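Local atomic coordinates of Glyco_hydro_cc domain-containing protein (Blastomyces gilchristii, PDB entry 6UB0), a protein that probably hydrolyses curdlan, a beta-1,3-glucan, as an exo-beta-1,3-glucanase of glycoside hydrolase family 128. Residues F23-N28 / V203-S208; I136-V141 / T171-E176. All coordinates share one frame; numbering follows the deposited sequence.

Segment 23-28 comes first along the chain, on strand 23-27. Its partner in interaction 1, segment 203-208, lies 175 residues later, so this contact closes a long loop over most of the barrel. Interaction 2 is nested inside that loop. It closes a much shorter one, strand 138-146, helix 150-166 and strand 172-180, a parallel beta-alpha-beta unit. The two contacts also touch, their centres about 10 Å apart. Strands 172-180 and 203-208 are sheet neighbours, and Ala207 N lies 2.9 Å from Val174 O, a probable hydrogen bond. Tyr27 OH probably bonds to Thr175 O. Through inward-facing side chains, interaction 1 joins strands on either side of strand 5-8, while interaction 2 joins adjacent strands of the wall.

Interaction 1 (F23-N28 / V203-S208); sequences FSWSYN and VERYAS
Arg205 lies flat on the indole of Trp25. The guanidinium and ring planes are 2° apart and their centres are 4.3 Å apart, a flat, offset stack. Arg205 CD sits over the five-membered ring, 3.5 Å from its centroid, as a CH-pi contact. The guanidinium reaches past the rim, where NH1 is 3.4 Å from Trp25 CB. The Arg205 chain is extended from CG to NE, which lays its length along the indole. Farther along the ring, Trp25 CZ2 meets Tyr206 O at 3.4 Å and Ala207 CB at 4.1 Å. Ala207 CB also touches the edge of the Tyr27 ring at CE1.

Outside the two segments, Arg205 NH2 forms a salt bridge with Glu41, which probably helps to hold the guanidinium over the CB-CG end of Trp25. Trp25 NE1 bonds to Lys4 O, and Ser24 OG to Gly3 O. Strand 5-8 reaches both sides of the contact: Ala8 touches Tyr27 and Ala207.

The axes of strands 23-27 and 205-208 approach to 8.7 Å at 65°, so side chains bridge them. This is interior packing of a TIM-barrel, the fold of this glycosyl hydrolase core.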
ATOM      1  N   PHE A  23      -9.812  -7.593   9.088  1.00 27.45           N
ATOM      2  CA  PHE A  23      -8.437  -7.391   8.574  1.00 25.28           C
ATOM      3  C   PHE A  23      -7.959  -8.700   7.967  1.00 26.07           C
ATOM      4  O   PHE A  23      -8.215  -9.770   8.523  1.00 26.84           O
ATOM      5  CB  PHE A  23      -7.541  -6.839   9.685  1.00 24.38           C
ATOM      6  CG  PHE A  23      -8.070  -5.546  10.254  1.00 23.71           C
ATOM      7  CD1 PHE A  23      -8.027  -4.363   9.537  1.00 23.75           C
ATOM      8  CD2 PHE A  23      -8.608  -5.495  11.512  1.00 24.36           C
ATOM      9  CE1 PHE A  23      -8.519  -3.176  10.067  1.00 22.95           C
ATOM     10  CE2 PHE A  23      -9.045  -4.306  12.061  1.00 23.54           C
ATOM     11  CZ  PHE A  23      -9.064  -3.163  11.324  1.00 23.74           C
ATOM     12  N   SER A  24      -7.337  -8.630   6.805  1.00 26.37           N
ATOM     13  CA  SER A  24      -6.812  -9.841   6.151  1.00 28.48           C
ATOM     14  C   SER A  24      -5.314  -9.715   6.035  1.00 25.74           C
ATOM     15  O   SER A  24      -4.697 -10.760   5.795  1.00 28.03           O
ATOM     16  CB  SER A  24      -7.489 -10.042   4.831  1.00 30.10           C
ATOM     17  OG  SER A  24      -7.186  -8.973   3.971  1.00 29.57           O
ATOM     18  N   TRP A  25      -4.757  -8.496   6.168  1.00 24.73           N
ATOM     19  CA  TRP A  25      -3.345  -8.279   5.830  1.00 24.06           C
ATOM     20  C   TRP A  25      -2.716  -7.108   6.591  1.00 23.66           C
ATOM     21  O   TRP A  25      -3.407  -6.238   7.188  1.00 22.61           O
ATOM     22  CB  TRP A  25      -3.206  -8.111   4.314  1.00 23.18           C
ATOM     23  CG  TRP A  25      -3.692  -6.806   3.782  1.00 23.01           C
ATOM     24  CD1 TRP A  25      -4.983  -6.426   3.598  1.00 23.44           C
ATOM     25  CD2 TRP A  25      -2.881  -5.691   3.371  1.00 22.07           C
ATOM     26  NE1 TRP A  25      -5.039  -5.154   3.106  1.00 22.05           N
ATOM     27  CE2 TRP A  25      -3.768  -4.681   2.948  1.00 21.81           C
ATOM     28  CE3 TRP A  25      -1.489  -5.470   3.333  1.00 22.13           C
ATOM     29  CZ2 TRP A  25      -3.301  -3.442   2.510  1.00 21.63           C
ATOM     30  CZ3 TRP A  25      -1.036  -4.252   2.902  1.00 21.95           C
ATOM     31  CH2 TRP A  25      -1.930  -3.288   2.440  1.00 20.98           C
ATOM     32  N   SER A  26      -1.387  -7.114   6.547  1.00 23.28           N
ATOM     33  CA  SER A  26      -0.522  -6.163   7.242  1.00 21.94           C
ATOM     34  C   SER A  26       0.713  -5.889   6.405  1.00 22.23           C
ATOM     35  O   SER A  26       1.095  -6.742   5.581  1.00 23.39           O
ATOM     36  CB  SER A  26      -0.130  -6.634   8.573  1.00 22.17           C
ATOM     37  OG  SER A  26       0.735  -7.712   8.454  1.00 22.20           O
ATOM     38  N   TYR A  27       1.339  -4.736   6.650  1.00 21.14           N
ATOM     39  CA  TYR A  27       2.693  -4.445   6.134  1.00 20.96           C
ATOM     40  C   TYR A  27       3.242  -3.365   7.037  1.00 21.03           C
ATOM     41  O   TYR A  27       2.460  -2.761   7.757  1.00 21.37           O
ATOM     42  CB  TYR A  27       2.645  -4.141   4.628  1.00 20.06           C
ATOM     43  CG  TYR A  27       2.441  -2.704   4.239  1.00 18.97           C
ATOM     44  CD1 TYR A  27       1.201  -2.102   4.416  1.00 17.67           C
ATOM     45  CD2 TYR A  27       3.484  -1.937   3.714  1.00 18.30           C
ATOM     46  CE1 TYR A  27       1.015  -0.759   4.084  1.00 17.06           C
ATOM     47  CE2 TYR A  27       3.282  -0.632   3.306  1.00 18.20           C
ATOM     48  CZ  TYR A  27       2.055  -0.030   3.516  1.00 16.94           C
ATOM     49  OH  TYR A  27       1.826   1.303   3.230  1.00 17.53           O
ATOM     50  N   ASN A  28       4.531  -3.176   6.949  1.00 21.21           N
ATOM     51  CA  ASN A  28       5.289  -2.278   7.820  1.00 22.30           C
ATOM     52  C   ASN A  28       6.385  -1.550   7.059  1.00 22.99           C
ATOM     53  O   ASN A  28       7.347  -1.123   7.723  1.00 24.03           O
ATOM     54  CB  ASN A  28       5.916  -3.077   8.953  1.00 24.10           C
ATOM     55  CG  ASN A  28       6.925  -4.127   8.558  1.00 24.14           C
ATOM     56  OD1 ASN A  28       7.091  -4.493   7.389  1.00 23.78           O
ATOM     57  ND2 ASN A  28       7.624  -4.595   9.565  1.00 26.87           N
ATOM     58  N   VAL A 203     -10.285  -1.590  -6.495  1.00 34.87           N
ATOM     59  CA  VAL A 203      -9.442  -1.598  -5.247  1.00 34.73           C
ATOM     60  C   VAL A 203      -9.467  -2.989  -4.605  1.00 34.45           C
ATOM     61  O   VAL A 203     -10.487  -3.311  -3.951  1.00 34.72           O
ATOM     62  CB  VAL A 203      -9.907  -0.522  -4.254  1.00 34.97           C
ATOM     63  CG1 VAL A 203      -9.161  -0.615  -2.931  1.00 35.31           C
ATOM     64  CG2 VAL A 203      -9.766   0.859  -4.860  1.00 36.70           C
ATOM     65  N   GLU A 204      -8.394  -3.771  -4.795  1.00 34.26           N
ATOM     66  CA  GLU A 204      -8.214  -5.157  -4.268  1.00 34.50           C
ATOM     67  C   GLU A 204      -7.991  -5.103  -2.758  1.00 32.08           C
ATOM     68  O   GLU A 204      -8.539  -5.975  -2.066  1.00 34.76           O
ATOM     69  CB  GLU A 204      -7.016  -5.883  -4.916  1.00 35.99           C
ATOM     70  CG  GLU A 204      -6.741  -7.300  -4.399  1.00 36.60           C
ATOM     71  CD  GLU A 204      -5.917  -8.254  -5.268  1.00 40.26           C
ATOM     72  OE1 GLU A 204      -6.476  -9.279  -5.782  1.00 46.04           O
ATOM     73  OE2 GLU A 204      -4.714  -8.035  -5.416  1.00 39.01           O
ATOM     74  N   ARG A 205      -7.141  -4.181  -2.294  1.00 28.87           N
ATOM     75  CA  ARG A 205      -6.738  -4.047  -0.867  1.00 27.47           C
ATOM     76  C   ARG A 205      -6.424  -2.596  -0.520  1.00 26.60           C
ATOM     77  O   ARG A 205      -6.080  -1.810  -1.444  1.00 24.78           O
ATOM     78  CB  ARG A 205      -5.550  -4.944  -0.531  1.00 27.93           C
ATOM     79  CG  ARG A 205      -5.908  -6.416  -0.350  1.00 28.85           C
ATOM     80  CD  ARG A 205      -4.743  -7.194   0.226  1.00 30.48           C
ATOM     81  NE  ARG A 205      -5.083  -8.521   0.698  1.00 31.09           N
ATOM     82  CZ  ARG A 205      -4.213  -9.446   1.099  1.00 33.10           C
ATOM     83  NH1 ARG A 205      -2.915  -9.192   1.084  1.00 33.22           N
ATOM     84  NH2 ARG A 205      -4.659 -10.617   1.543  1.00 32.55           N
ATOM     85  N   TYR A 206      -6.613  -2.218   0.758  1.00 24.40           N
ATOM     86  CA  TYR A 206      -6.252  -0.842   1.210  1.00 23.88           C
ATOM     87  C   TYR A 206      -5.825  -0.853   2.681  1.00 21.90           C
ATOM     88  O   TYR A 206      -6.182  -1.821   3.388  1.00 22.05           O
ATOM     89  CB  TYR A 206      -7.375   0.156   0.917  1.00 25.31           C
ATOM     90  CG  TYR A 206      -8.648  -0.153   1.658  1.00 25.85           C
ATOM     91  CD1 TYR A 206      -8.785   0.165   2.996  1.00 26.81           C
ATOM     92  CD2 TYR A 206      -9.678  -0.854   1.041  1.00 27.16           C
ATOM     93  CE1 TYR A 206      -9.925  -0.172   3.699  1.00 27.00           C
ATOM     94  CE2 TYR A 206     -10.839  -1.175   1.728  1.00 28.73           C
ATOM     95  CZ  TYR A 206     -10.931  -0.885   3.077  1.00 28.66           C
ATOM     96  OH  TYR A 206     -12.051  -1.232   3.761  1.00 26.87           O
ATOM     97  N   ALA A 207      -5.203   0.247   3.126  1.00 22.23           N
ATOM     98  CA  ALA A 207      -4.748   0.480   4.514  1.00 22.31           C
ATOM     99  C   ALA A 207      -4.801   1.969   4.823  1.00 22.79           C
ATOM    100  O   ALA A 207      -4.113   2.791   4.164  1.00 21.56           O
ATOM    101  CB  ALA A 207      -3.365  -0.039   4.726  1.00 21.62           C
ATOM    102  N   SER A 208      -5.583   2.334   5.816  1.00 23.55           N
ATOM    103  CA  SER A 208      -5.537   3.700   6.363  1.00 24.85           C
ATOM    104  C   SER A 208      -4.190   3.909   7.014  1.00 23.75           C
ATOM    105  O   SER A 208      -3.589   2.913   7.514  1.00 23.30           O
ATOM    106  CB  SER A 208      -6.637   3.974   7.342  1.00 27.10           C
ATOM    107  OG  SER A 208      -7.178   5.252   7.062  1.00 31.89           O
TER

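Interaction 2 (I136-V141 / T171-E176); sequences IDFLAV and TVWVTE. With GLC (alpha-D-glucopyranose), chain B.
Leu139 and Val141 pair with segment 171-176 as parallel strands. Leu139 N donates to Thr171 O at 3.2 Å. Leu139 O accepts from Trp173 N, a short bond of 2.6 Å. Val141 N donates to Trp173 O at 2.9 Å, and Val141 O takes a weak bond from Thr175 N. Trp173 thus uses both its N and its O on this neighbour.

Phe138 stacks face to face on the five-membered ring of Trp173, with centroids 3.6 Å apart and planes at 8°. With CG between the backbone N and carbonyl carbon (chi1 66°), its ring lies flat over Trp173. Trp173 NE1 bonds to Glu204, and Thr171 OG1 to Gly202 O.

Glu176 takes both its carboxylate oxygens to the bound glucose. OE2 accepts from GLC O2 at 2.7 Å. OE1 lies 2.4 Å from GLC O1, a hydrogen bond of doubtfully short length. His144 also bonds to OE1 and Trp29 to OE2, so each oxygen has a protein partner as well.

On the other face from Trp173, Val141, Val172 and Val174 pack on helix 150-166, which links the two strands. Strands 105-111 and 203-208 flank the pair in the parallel sheet, while Phe138 and Trp173 reach across to strand 69-71.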
ATOM      1  N   ILE A 136       3.668  -7.175 -13.090  1.00 38.30           N
ATOM      2  CA  ILE A 136       2.916  -6.347 -12.101  1.00 38.04           C
ATOM      3  C   ILE A 136       1.480  -6.857 -12.064  1.00 37.53           C
ATOM      4  O   ILE A 136       0.780  -6.729 -13.087  1.00 40.91           O
ATOM      5  CB  ILE A 136       2.952  -4.839 -12.426  1.00 37.77           C
ATOM      6  CG1 ILE A 136       4.380  -4.294 -12.535  1.00 38.79           C
ATOM      7  CG2 ILE A 136       2.152  -4.060 -11.389  1.00 37.90           C
ATOM      8  CD1 ILE A 136       4.497  -3.000 -13.315  1.00 39.52           C
ATOM      9  N   ASP A 137       1.068  -7.354 -10.904  1.00 37.79           N
ATOM     10  CA  ASP A 137      -0.294  -7.879 -10.620  1.00 37.58           C
ATOM     11  C   ASP A 137      -1.165  -6.747 -10.118  1.00 35.28           C
ATOM     12  O   ASP A 137      -2.361  -6.865 -10.273  1.00 37.82           O
ATOM     13  CB  ASP A 137      -0.296  -9.023  -9.596  1.00 37.64           C
ATOM     14  CG  ASP A 137       0.388 -10.253 -10.145  1.00 38.46           C
ATOM     15  OD1 ASP A 137      -0.239 -10.906 -10.957  1.00 42.17           O
ATOM     16  OD2 ASP A 137       1.579 -10.481  -9.830  1.00 35.92           O
ATOM     17  N   PHE A 138      -0.594  -5.700  -9.501  1.00 33.72           N
ATOM     18  CA  PHE A 138      -1.422  -4.599  -8.923  1.00 33.04           C
ATOM     19  C   PHE A 138      -0.565  -3.348  -8.726  1.00 30.22           C
ATOM     20  O   PHE A 138       0.629  -3.495  -8.533  1.00 29.52           O
ATOM     21  CB  PHE A 138      -2.096  -5.093  -7.636  1.00 31.99           C
ATOM     22  CG  PHE A 138      -1.150  -5.397  -6.504  1.00 29.95           C
ATOM     23  CD1 PHE A 138      -0.780  -4.411  -5.599  1.00 28.43           C
ATOM     24  CD2 PHE A 138      -0.654  -6.677  -6.316  1.00 30.63           C
ATOM     25  CE1 PHE A 138       0.089  -4.696  -4.559  1.00 29.17           C
ATOM     26  CE2 PHE A 138       0.233  -6.966  -5.286  1.00 29.93           C
ATOM     27  CZ  PHE A 138       0.593  -5.979  -4.395  1.00 30.60           C
ATOM     28  N   LEU A 139      -1.142  -2.173  -8.945  1.00 32.14           N
ATOM     29  CA  LEU A 139      -0.520  -0.861  -8.617  1.00 28.51           C
ATOM     30  C   LEU A 139      -0.702  -0.611  -7.124  1.00 27.18           C
ATOM     31  O   LEU A 139      -1.755  -0.883  -6.623  1.00 27.82           O
ATOM     32  CB  LEU A 139      -1.181   0.296  -9.377  1.00 29.47           C
ATOM     33  CG  LEU A 139      -1.193   0.216 -10.905  1.00 31.10           C
ATOM     34  CD1 LEU A 139      -1.588   1.562 -11.510  1.00 33.13           C
ATOM     35  CD2 LEU A 139       0.176  -0.188 -11.441  1.00 32.33           C
ATOM     36  N   ALA A 140       0.304  -0.012  -6.498  1.00 24.43           N
ATOM     37  CA  ALA A 140       0.210   0.505  -5.124  1.00 22.44           C
ATOM     38  C   ALA A 140       0.173   2.029  -5.268  1.00 22.21           C
ATOM     39  O   ALA A 140       1.004   2.593  -6.015  1.00 22.10           O
ATOM     40  CB  ALA A 140       1.373   0.030  -4.291  1.00 21.48           C
ATOM     41  N   VAL A 141      -0.768   2.689  -4.607  1.00 23.29           N
ATOM     42  CA  VAL A 141      -0.837   4.182  -4.565  1.00 24.27           C
ATOM     43  C   VAL A 141      -1.124   4.692  -3.143  1.00 23.40           C
ATOM     44  O   VAL A 141      -1.641   3.944  -2.282  1.00 22.87           O
ATOM     45  CB  VAL A 141      -1.950   4.686  -5.507  1.00 26.13           C
ATOM     46  CG1 VAL A 141      -1.709   4.204  -6.956  1.00 26.55           C
ATOM     47  CG2 VAL A 141      -3.316   4.312  -4.953  1.00 26.69           C
ATOM     48  N   THR A 171      -5.913  -4.245 -11.110  1.00 42.33           N
ATOM     49  CA  THR A 171      -6.344  -3.748  -9.776  1.00 40.42           C
ATOM     50  C   THR A 171      -5.284  -2.845  -9.155  1.00 36.59           C
ATOM     51  O   THR A 171      -4.140  -2.852  -9.660  1.00 34.55           O
ATOM     52  CB  THR A 171      -6.690  -4.921  -8.849  1.00 40.75           C
ATOM     53  OG1 THR A 171      -7.543  -4.430  -7.808  1.00 42.04           O
ATOM     54  CG2 THR A 171      -5.453  -5.582  -8.282  1.00 38.65           C
ATOM     55  N   VAL A 172      -5.666  -2.088  -8.124  1.00 34.62           N
ATOM     56  CA  VAL A 172      -4.718  -1.300  -7.287  1.00 32.98           C
ATOM     57  C   VAL A 172      -4.871  -1.685  -5.814  1.00 29.50           C
ATOM     58  O   VAL A 172      -6.012  -1.882  -5.347  1.00 29.99           O
ATOM     59  CB  VAL A 172      -4.821   0.236  -7.461  1.00 34.42           C
ATOM     60  CG1 VAL A 172      -5.015   0.653  -8.924  1.00 35.75           C
ATOM     61  CG2 VAL A 172      -5.889   0.900  -6.604  1.00 34.50           C
ATOM     62  N   TRP A 173      -3.771  -1.593  -5.068  1.00 26.29           N
ATOM     63  CA  TRP A 173      -3.888  -1.407  -3.592  1.00 24.16           C
ATOM     64  C   TRP A 173      -3.654   0.077  -3.236  1.00 22.63           C
ATOM     65  O   TRP A 173      -2.619   0.629  -3.602  1.00 21.92           O
ATOM     66  CB  TRP A 173      -2.912  -2.269  -2.807  1.00 23.64           C
ATOM     67  CG  TRP A 173      -3.025  -3.739  -3.058  1.00 23.77           C
ATOM     68  CD1 TRP A 173      -3.684  -4.388  -4.061  1.00 24.78           C
ATOM     69  CD2 TRP A 173      -2.306  -4.740  -2.334  1.00 22.45           C
ATOM     70  NE1 TRP A 173      -3.491  -5.740  -3.951  1.00 25.06           N
ATOM     71  CE2 TRP A 173      -2.623  -5.979  -2.921  1.00 23.80           C
ATOM     72  CE3 TRP A 173      -1.461  -4.696  -1.214  1.00 22.61           C
ATOM     73  CZ2 TRP A 173      -2.120  -7.176  -2.412  1.00 23.73           C
ATOM     74  CZ3 TRP A 173      -0.916  -5.876  -0.746  1.00 22.53           C
ATOM     75  CH2 TRP A 173      -1.248  -7.105  -1.341  1.00 24.02           C
ATOM     76  N   VAL A 174      -4.529   0.629  -2.423  1.00 21.62           N
ATOM     77  CA  VAL A 174      -4.309   1.955  -1.779  1.00 22.57           C
ATOM     78  C   VAL A 174      -3.604   1.689  -0.456  1.00 20.39           C
ATOM     79  O   VAL A 174      -4.284   1.411   0.591  1.00 20.61           O
ATOM     80  CB  VAL A 174      -5.593   2.776  -1.560  1.00 23.47           C
ATOM     81  CG1 VAL A 174      -5.230   4.177  -1.120  1.00 24.27           C
ATOM     82  CG2 VAL A 174      -6.514   2.835  -2.779  1.00 24.54           C
ATOM     83  N   THR A 175      -2.307   1.614  -0.501  1.00 19.16           N
ATOM     84  CA  THR A 175      -1.509   1.102   0.653  1.00 18.15           C
ATOM     85  C   THR A 175      -1.357   2.184   1.719  1.00 18.35           C
ATOM     86  O   THR A 175      -0.883   1.867   2.784  1.00 18.01           O
ATOM     87  CB  THR A 175      -0.178   0.485   0.214  1.00 18.41           C
ATOM     88  OG1 THR A 175       0.553   1.379  -0.607  1.00 18.44           O
ATOM     89  CG2 THR A 175      -0.341  -0.762  -0.642  1.00 18.35           C
ATOM     90  N   GLU A 176      -1.691   3.445   1.391  1.00 19.39           N
ATOM     91  CA  GLU A 176      -1.764   4.540   2.378  1.00 21.29           C
ATOM     92  C   GLU A 176      -2.921   5.456   1.976  1.00 22.81           C
ATOM     93  O   GLU A 176      -2.896   5.967   0.872  1.00 21.89           O
ATOM     94  CB  GLU A 176      -0.542   5.441   2.410  1.00 21.58           C
ATOM     95  CG  GLU A 176       0.729   4.839   2.961  1.00 20.98           C
ATOM     96  CD  GLU A 176       1.933   5.753   2.991  1.00 21.24           C
ATOM     97  OE1 GLU A 176       1.768   6.964   2.743  1.00 23.14           O
ATOM     98  OE2 GLU A 176       3.047   5.250   3.184  1.00 20.83           O
TER
HETATM   99  C1  GLC B   1       4.181   8.984   3.209  1.00 34.76           C
HETATM  100  C2  GLC B   1       5.418   8.093   3.399  1.00 33.11           C
HETATM  101  C3  GLC B   1       5.887   8.106   4.855  1.00 34.24           C
HETATM  102  C4  GLC B   1       6.032   9.575   5.336  1.00 35.59           C
HETATM  103  C5  GLC B   1       4.810  10.396   5.023  1.00 36.51           C
HETATM  104  C6  GLC B   1       4.872  11.877   5.449  1.00 37.79           C
HETATM  105  O1  GLC B   1       3.064   8.599   4.025  1.00 36.12           O
HETATM  106  O2  GLC B   1       5.274   6.701   3.027  1.00 29.84           O
HETATM  107  O3  GLC B   1       7.106   7.370   4.956  1.00 32.54           O
HETATM  108  O4  GLC B   1       6.128   9.574   6.720  1.00 40.04           O
HETATM  109  O5  GLC B   1       4.591  10.316   3.614  1.00 37.03           O
HETATM  110  O6  GLC B   1       6.212  12.250   5.309  1.00 39.32           O